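Local coordinates for FAD:protein FMN transferase (PDB 6NXI) that probably transfers the FMN moiety of FAD onto a threonine hydroxyl of a target flavoprotein, using magnesium, at residues Val255-Val260 with Leu295-Thr300; Glu202-Asp207 with Asp302-Tyr307. All coordinates share one frame; numbering follows the deposited sequence.

Along the chain, residues 255-260 and 295-300 of interaction 1 lie inside the loop that interaction 2 closes between 202-207 and 302-307. The two centres are about 9 Å apart. Strands 255-262, 294-299 and 304-308 are consecutive in the eight-stranded antiparallel sheet, with 304-308 outermost, and backbone bonds such as Met296 O to Tyr307 N (2.8 Å) continue the sheet from one contact to the next. Interaction 2 then ties that outermost strand to the end of the two-stranded sheet 199-203/211-215. Ile297 belongs to both neighbourhoods, since its CG2 lies 3.4 Å from Pro204 CG. Interaction 1 is buried near the flavin and magnesium sites, whereas interaction 2 is at the surface.

Interaction 1. Residues Val255-Val260 with Leu295-Thr300; sequences VVSVTV and LMIVKT
Val256 and Ser257 both face Ile297 across two antiparallel strands whose local axes run 167° apart. Ile297 O takes a hydrogen bond from Val256 N at 2.7 Å and a weak one from Ser257 N at 3.3 Å. Two residues opposite one define a classic beta bulge, confirmed by the one-residue shift in register between the Val255-Val298 and Ser257-Ile297 pairs. Beyond it the pairing is regular: Ile297 N donates to Ser257 O, and Thr259 and Leu295 exchange two backbone bonds, the one from Thr259 N to Leu295 O being nearly straight (175° at the hydrogen).

The Ile297 side chain can be followed outward from this point. CB lies near Ser257 OG; from there Ile297 CG2 branches to Val256 CB (4.1 Å), while CG1, anti to the carbonyl carbon (chi1 -60°), runs past the same hydroxyl. The extended end carries Ile297 CD1 to 3.5 Å from Ser257 OG, an apolar methyl against a polar atom. Ser257 OG is hydrogen-bonded to a water oxygen (2.8 Å), and this water also bonds Thr259 OG1 and donates to Leu295 O, so it joins two side chains of one strand to the backbone of the other.

In the eight-stranded antiparallel sheet of this ApbE-family enzyme, Ser257, Thr259, Leu295 and Ile297 share one face, which packs on strand 199-203. Val255, Val258, Met296 and Val298 form the other, against helices 265-278 and 280-289. There the Val258 and Met296 side chains run alongside each other in the same direction, with Val258 CG2 3.9 Å from Met296 CG. Val258 reaches Met276 of helix 265-278, the helix that also carries the magnesium ligands Asp269 and Thr273; the side chain of Val258 is about 9 Å from the bound FAD.

Interaction 2. Residues Glu202-Asp207 with Asp302-Tyr307; sequences EKPSVD and DGFKEY
Pro204 lies over one face of the Phe304 ring in a CH-pi contact: its CB is 3.7 Å from the ring centroid and only 6° off the normal, while Pro204 CG sits nearer the rim, 3.5 Å from Phe304 CD1. Phe304 CG is anti to its own carbonyl carbon (chi1 -58°), which, with CB directed at 202-207, sets the ring against Pro204. At the ring's edge, near its plane, comes the backbone N of Val206.

A second packing contact is made by Val206 CG1, which is pressed to 3.4 Å from Gly303 CA, tighter than usual for two carbons, and also approaches Asp302 O. Gly303, without a side chain, allows this close approach.

The charged contact is a salt bridge in which Lys203 NZ donates to Glu306 OE2 at 2.6 Å, and the oxygen accepts through its syn lone pair, on the side of OE1. The two side chains cross at about a right angle, and a bend at Lys203 chi4 (61°) sets NZ beside OE2. Glu213 gives Lys203 NZ a second salt bridge, so the ammonium is shared by two carboxylates.

Lys299 forms a cation-pi interaction with Phe304, and its NZ donates to Gly303 O. Strand 304-308 is bonded through its backbone to strand 294-299, and its Tyr307 touches helix 280-289, while Lys203 pairs with Val211; the contact therefore joins the outermost strand of the large sheet to the two-stranded sheet.

Interaction 1. Residues Val255-Val260 with Leu295-Thr300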
ATOM      1  N   VAL A 255      15.458  -6.980  -4.603  1.00 23.93           N
ATOM      2  CA  VAL A 255      14.854  -6.255  -3.457  1.00 25.20           C
ATOM      3  C   VAL A 255      14.034  -7.219  -2.607  1.00 24.60           C
ATOM      4  O   VAL A 255      13.156  -7.870  -3.124  1.00 24.65           O
ATOM      5  CB  VAL A 255      14.032  -5.036  -3.898  1.00 23.64           C
ATOM      6  CG1 VAL A 255      13.445  -4.319  -2.677  1.00 24.02           C
ATOM      7  CG2 VAL A 255      14.873  -4.095  -4.746  1.00 24.25           C
ATOM      8  N   VAL A 256      14.335  -7.268  -1.311  1.00 24.31           N
ATOM      9  CA  VAL A 256      13.646  -8.146  -0.335  1.00 25.32           C
ATOM     10  C   VAL A 256      12.473  -7.362   0.269  1.00 24.20           C
ATOM     11  O   VAL A 256      11.372  -7.907   0.349  1.00 24.51           O
ATOM     12  CB  VAL A 256      14.629  -8.580   0.766  1.00 27.18           C
ATOM     13  CG1 VAL A 256      13.884  -9.258   1.915  1.00 29.93           C
ATOM     14  CG2 VAL A 256      15.729  -9.447   0.199  1.00 29.89           C
ATOM     15  N   SER A 257      12.715  -6.124   0.671  1.00 24.66           N
ATOM     16  CA  SER A 257      11.658  -5.300   1.305  1.00 23.98           C
ATOM     17  C   SER A 257      11.990  -3.831   1.113  1.00 23.37           C
ATOM     18  O   SER A 257      13.161  -3.437   1.026  1.00 23.17           O
ATOM     19  CB  SER A 257      11.451  -5.659   2.771  1.00 26.47           C
ATOM     20  OG  SER A 257      12.528  -5.194   3.579  1.00 28.04           O
ATOM     21  N   VAL A 258      10.951  -3.006   1.187  1.00 21.85           N
ATOM     22  CA  VAL A 258      11.093  -1.552   1.099  1.00 22.20           C
ATOM     23  C   VAL A 258      10.186  -0.995   2.168  1.00 21.58           C
ATOM     24  O   VAL A 258       8.979  -1.325   2.136  1.00 22.17           O
ATOM     25  CB  VAL A 258      10.692  -1.025  -0.291  1.00 20.50           C
ATOM     26  CG1 VAL A 258      10.815   0.466  -0.325  1.00 22.35           C
ATOM     27  CG2 VAL A 258      11.528  -1.685  -1.401  1.00 22.11           C
ATOM     28  N   THR A 259      10.773  -0.196   3.042  1.00 21.10           N
ATOM     29  CA  THR A 259      10.055   0.577   4.073  1.00 20.91           C
ATOM     30  C   THR A 259      10.123   2.069   3.723  1.00 21.41           C
ATOM     31  O   THR A 259      11.218   2.586   3.526  1.00 21.63           O
ATOM     32  CB  THR A 259      10.664   0.333   5.455  1.00 22.65           C
ATOM     33  OG1 THR A 259      10.668  -1.086   5.638  1.00 24.57           O
ATOM     34  CG2 THR A 259       9.822   1.020   6.512  1.00 23.55           C
ATOM     35  N   VAL A 260       8.960   2.744   3.700  1.00 20.76           N
ATOM     36  CA  VAL A 260       8.837   4.173   3.368  1.00 21.03           C
ATOM     37  C   VAL A 260       8.105   4.881   4.513  1.00 21.18           C
ATOM     38  O   VAL A 260       7.052   4.391   4.964  1.00 20.55           O
ATOM     39  CB  VAL A 260       8.100   4.366   2.026  1.00 21.49           C
ATOM     40  CG1 VAL A 260       7.913   5.839   1.748  1.00 22.53           C
ATOM     41  CG2 VAL A 260       8.816   3.677   0.875  1.00 23.10           C
ATOM     42  N   LEU A 295      14.081   2.708   3.471  1.00 27.12           N
ATOM     43  CA  LEU A 295      15.047   1.629   3.755  1.00 27.91           C
ATOM     44  C   LEU A 295      14.719   0.473   2.824  1.00 28.18           C
ATOM     45  O   LEU A 295      13.626  -0.111   2.892  1.00 26.27           O
ATOM     46  CB  LEU A 295      14.970   1.218   5.223  1.00 29.03           C
ATOM     47  CG  LEU A 295      15.989   0.154   5.628  1.00 31.55           C
ATOM     48  CD1 LEU A 295      17.384   0.731   5.602  1.00 33.11           C
ATOM     49  CD2 LEU A 295      15.649  -0.395   7.002  1.00 32.72           C
ATOM     50  N   MET A 296      15.691   0.110   2.005  1.00 29.02           N
ATOM     51  CA  MET A 296      15.536  -1.062   1.131  1.00 29.54           C
ATOM     52  C   MET A 296      16.501  -2.119   1.583  1.00 30.21           C
ATOM     53  O   MET A 296      17.691  -1.772   1.785  1.00 32.29           O
ATOM     54  CB  MET A 296      15.881  -0.752  -0.303  1.00 32.99           C
ATOM     55  CG  MET A 296      14.923   0.138  -0.937  1.00 34.95           C
ATOM     56  SD  MET A 296      15.292  -0.121  -2.659  1.00 42.51           S
ATOM     57  CE  MET A 296      14.563   1.348  -3.321  1.00 35.07           C
ATOM     58  N   ILE A 297      15.984  -3.316   1.743  1.00 27.77           N
ATOM     59  CA  ILE A 297      16.820  -4.499   2.035  1.00 29.14           C
ATOM     60  C   ILE A 297      16.944  -5.292   0.748  1.00 27.36           C
ATOM     61  O   ILE A 297      15.928  -5.589   0.124  1.00 24.66           O
ATOM     62  CB  ILE A 297      16.185  -5.307   3.162  1.00 30.20           C
ATOM     63  CG1 ILE A 297      16.075  -4.437   4.420  1.00 31.68           C
ATOM     64  CG2 ILE A 297      17.009  -6.569   3.375  1.00 31.31           C
ATOM     65  CD1 ILE A 297      15.394  -5.123   5.523  1.00 33.64           C
ATOM     66  N   VAL A 298      18.177  -5.615   0.368  1.00 28.42           N
ATOM     67  CA  VAL A 298      18.430  -6.309  -0.916  1.00 30.19           C
ATOM     68  C   VAL A 298      19.276  -7.529  -0.635  1.00 29.88           C
ATOM     69  O   VAL A 298      20.079  -7.502   0.319  1.00 30.91           O
ATOM     70  CB  VAL A 298      19.049  -5.399  -1.990  1.00 32.86           C
ATOM     71  CG1 VAL A 298      18.394  -4.025  -1.929  1.00 32.42           C
ATOM     72  CG2 VAL A 298      20.550  -5.291  -1.897  1.00 35.88           C
ATOM     73  N   LYS A 299      19.014  -8.556  -1.426  1.00 31.21           N
ATOM     74  CA  LYS A 299      19.790  -9.827  -1.416  1.00 33.11           C
ATOM     75  C   LYS A 299      21.069  -9.599  -2.219  1.00 33.96           C
ATOM     76  O   LYS A 299      20.941  -9.251  -3.396  1.00 35.84           O
ATOM     77  CB  LYS A 299      18.915 -10.944  -1.995  1.00 35.67           C
ATOM     78  CG  LYS A 299      19.562 -12.320  -2.071  1.00 40.76           C
ATOM     79  CD  LYS A 299      19.486 -13.096  -0.771  1.00 43.01           C
ATOM     80  CE  LYS A 299      20.409 -14.301  -0.788  1.00 45.62           C
ATOM     81  NZ  LYS A 299      21.799 -13.928  -0.432  1.00 47.75           N
ATOM     82  N   THR A 300      22.230  -9.810  -1.596  1.00 33.08           N
ATOM     83  CA  THR A 300      23.563  -9.706  -2.243  1.00 35.53           C
ATOM     84  C   THR A 300      24.005 -11.111  -2.629  1.00 36.19           C
ATOM     85  O   THR A 300      23.268 -12.073  -2.383  1.00 35.97           O
ATOM     86  CB  THR A 300      24.602  -9.062  -1.326  1.00 37.19           C
ATOM     87  OG1 THR A 300      24.862 -10.002  -0.284  1.00 38.22           O
ATOM     88  CG2 THR A 300      24.141  -7.738  -0.754  1.00 38.81           C
TER
HETATM   89  O   HOH W   1      12.730  -2.523   4.283  1.00 28.36           O

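Interaction 2. Residues Glu202-Asp207 with Asp302-Tyr307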
ATOM      1  N   GLU A 202      11.842  -5.661  10.139  1.00 33.76           N
ATOM      2  CA  GLU A 202      12.323  -7.061  10.037  1.00 36.94           C
ATOM      3  C   GLU A 202      13.555  -7.043   9.128  1.00 37.40           C
ATOM      4  O   GLU A 202      13.499  -6.485   8.017  1.00 36.65           O
ATOM      5  CB  GLU A 202      11.227  -8.007   9.552  1.00 40.14           C
ATOM      6  CG  GLU A 202      10.085  -8.189  10.537  1.00 45.49           C
ATOM      7  CD  GLU A 202      10.389  -9.003  11.787  1.00 50.70           C
ATOM      8  OE1 GLU A 202      11.328  -9.831  11.758  1.00 56.05           O
ATOM      9  OE2 GLU A 202       9.685  -8.803  12.800  1.00 53.93           O
ATOM     10  N   LYS A 203      14.650  -7.584   9.628  1.00 39.54           N
ATOM     11  CA  LYS A 203      15.924  -7.655   8.883  1.00 42.66           C
ATOM     12  C   LYS A 203      16.160  -9.131   8.591  1.00 44.88           C
ATOM     13  O   LYS A 203      16.035  -9.964   9.480  1.00 47.65           O
ATOM     14  CB  LYS A 203      17.061  -7.051   9.707  1.00 46.15           C
ATOM     15  CG  LYS A 203      16.820  -5.650  10.237  1.00 48.60           C
ATOM     16  CD  LYS A 203      16.585  -4.615   9.158  1.00 48.33           C
ATOM     17  CE  LYS A 203      16.755  -3.200   9.672  1.00 50.49           C
ATOM     18  NZ  LYS A 203      18.137  -2.972  10.168  1.00 52.84           N
ATOM     19  N   PRO A 204      16.433  -9.511   7.333  1.00 42.86           N
ATOM     20  CA  PRO A 204      16.800 -10.887   7.014  1.00 43.19           C
ATOM     21  C   PRO A 204      18.265 -11.016   7.427  1.00 44.73           C
ATOM     22  O   PRO A 204      19.001 -10.021   7.440  1.00 43.32           O
ATOM     23  CB  PRO A 204      16.573 -10.958   5.505  1.00 42.67           C
ATOM     24  CG  PRO A 204      16.982  -9.569   5.064  1.00 43.52           C
ATOM     25  CD  PRO A 204      16.491  -8.634   6.162  1.00 42.92           C
ATOM     26  N   SER A 205      18.648 -12.229   7.810  1.00 44.70           N
ATOM     27  CA  SER A 205      19.978 -12.554   8.373  1.00 44.91           C
ATOM     28  C   SER A 205      20.488 -13.804   7.659  1.00 42.78           C
ATOM     29  O   SER A 205      19.661 -14.692   7.422  1.00 40.08           O
ATOM     30  CB  SER A 205      19.851 -12.766   9.850  1.00 46.14           C
ATOM     31  OG  SER A 205      21.119 -12.748  10.450  1.00 47.81           O
ATOM     32  N   VAL A 206      21.768 -13.875   7.308  1.00 44.75           N
ATOM     33  CA  VAL A 206      22.338 -15.083   6.632  1.00 45.57           C
ATOM     34  C   VAL A 206      22.182 -16.318   7.534  1.00 46.20           C
ATOM     35  O   VAL A 206      22.169 -17.451   6.982  1.00 43.94           O
ATOM     36  CB  VAL A 206      23.807 -14.892   6.209  1.00 48.64           C
ATOM     37  CG1 VAL A 206      23.909 -13.873   5.091  1.00 49.01           C
ATOM     38  CG2 VAL A 206      24.719 -14.538   7.379  1.00 49.46           C
ATOM     39  N   ASP A 207      22.094 -16.133   8.861  1.00 46.13           N
ATOM     40  CA  ASP A 207      21.935 -17.256   9.824  1.00 48.11           C
ATOM     41  C   ASP A 207      20.452 -17.642   9.900  1.00 50.48           C
ATOM     42  O   ASP A 207      20.132 -18.580  10.639  1.00 52.15           O
ATOM     43  CB  ASP A 207      22.573 -16.917  11.170  1.00 46.07           C
ATOM     44  CG  ASP A 207      21.991 -15.650  11.776  1.00 47.53           C
ATOM     45  OD1 ASP A 207      20.826 -15.349  11.441  1.00 46.57           O
ATOM     46  OD2 ASP A 207      22.720 -14.961  12.535  1.00 48.34           O
ATOM     47  N   ASP A 302      26.157 -13.164  -1.348  1.00 43.36           N
ATOM     48  CA  ASP A 302      26.264 -14.126  -0.213  1.00 45.65           C
ATOM     49  C   ASP A 302      25.574 -13.617   1.070  1.00 43.16           C
ATOM     50  O   ASP A 302      25.898 -14.088   2.165  1.00 44.50           O
ATOM     51  CB  ASP A 302      27.731 -14.490   0.023  1.00 51.86           C
ATOM     52  CG  ASP A 302      28.653 -13.305   0.273  1.00 55.50           C
ATOM     53  OD1 ASP A 302      28.142 -12.171   0.349  1.00 56.21           O
ATOM     54  OD2 ASP A 302      29.887 -13.532   0.365  1.00 61.06           O
ATOM     55  N   GLY A 303      24.635 -12.692   0.976  1.00 38.26           N
ATOM     56  CA  GLY A 303      23.898 -12.241   2.164  1.00 36.81           C
ATOM     57  C   GLY A 303      22.880 -11.184   1.803  1.00 33.24           C
ATOM     58  O   GLY A 303      22.123 -11.380   0.830  1.00 30.63           O
ATOM     59  N   PHE A 304      22.854 -10.132   2.598  1.00 34.24           N
ATOM     60  CA  PHE A 304      21.860  -9.045   2.505  1.00 33.46           C
ATOM     61  C   PHE A 304      22.571  -7.739   2.802  1.00 35.06           C
ATOM     62  O   PHE A 304      23.625  -7.733   3.485  1.00 36.80           O
ATOM     63  CB  PHE A 304      20.691  -9.238   3.477  1.00 33.39           C
ATOM     64  CG  PHE A 304      19.941 -10.524   3.307  1.00 32.29           C
ATOM     65  CD1 PHE A 304      18.909 -10.622   2.394  1.00 32.80           C
ATOM     66  CD2 PHE A 304      20.307 -11.665   4.014  1.00 33.70           C
ATOM     67  CE1 PHE A 304      18.227 -11.812   2.191  1.00 32.52           C
ATOM     68  CE2 PHE A 304      19.595 -12.846   3.832  1.00 33.39           C
ATOM     69  CZ  PHE A 304      18.596 -12.933   2.893  1.00 32.99           C
ATOM     70  N   LYS A 305      21.992  -6.663   2.282  1.00 34.52           N
ATOM     71  CA  LYS A 305      22.521  -5.302   2.446  1.00 37.44           C
ATOM     72  C   LYS A 305      21.323  -4.369   2.624  1.00 34.87           C
ATOM     73  O   LYS A 305      20.216  -4.677   2.111  1.00 33.72           O
ATOM     74  CB  LYS A 305      23.403  -4.966   1.243  1.00 41.70           C
ATOM     75  CG  LYS A 305      23.962  -3.559   1.212  1.00 47.10           C
ATOM     76  CD  LYS A 305      24.472  -3.159  -0.158  1.00 50.36           C
ATOM     77  CE  LYS A 305      25.891  -3.602  -0.412  1.00 54.93           C
ATOM     78  NZ  LYS A 305      26.304  -3.291  -1.801  1.00 57.59           N
ATOM     79  N   GLU A 306      21.516  -3.313   3.389  1.00 36.12           N
ATOM     80  CA  GLU A 306      20.495  -2.254   3.517  1.00 35.92           C
ATOM     81  C   GLU A 306      20.981  -1.018   2.778  1.00 35.69           C
ATOM     82  O   GLU A 306      22.168  -0.680   2.853  1.00 36.80           O
ATOM     83  CB  GLU A 306      20.261  -1.814   4.957  1.00 39.74           C
ATOM     84  CG  GLU A 306      20.458  -2.907   5.968  1.00 46.18           C
ATOM     85  CD  GLU A 306      19.965  -2.523   7.350  1.00 48.90           C
ATOM     86  OE1 GLU A 306      20.026  -1.318   7.693  1.00 50.81           O
ATOM     87  OE2 GLU A 306      19.551  -3.433   8.074  1.00 57.44           O
ATOM     88  N   TYR A 307      20.057  -0.298   2.188  1.00 33.00           N
ATOM     89  CA  TYR A 307      20.292   1.045   1.645  1.00 33.39           C
ATOM     90  C   TYR A 307      19.270   1.957   2.306  1.00 32.43           C
ATOM     91  O   TYR A 307      18.060   1.642   2.159  1.00 32.46           O
ATOM     92  CB  TYR A 307      20.087   1.081   0.141  1.00 34.79           C
ATOM     93  CG  TYR A 307      21.048   0.254  -0.666  1.00 37.01           C
ATOM     94  CD1 TYR A 307      22.270   0.747  -1.094  1.00 39.74           C
ATOM     95  CD2 TYR A 307      20.687  -1.021  -1.036  1.00 37.18           C
ATOM     96  CE1 TYR A 307      23.117  -0.032  -1.869  1.00 39.36           C
ATOM     97  CE2 TYR A 307      21.504  -1.800  -1.828  1.00 39.16           C
ATOM     98  CZ  TYR A 307      22.724  -1.310  -2.233  1.00 39.80           C
ATOM     99  OH  TYR A 307      23.490  -2.153  -2.985  1.00 40.75           O
TER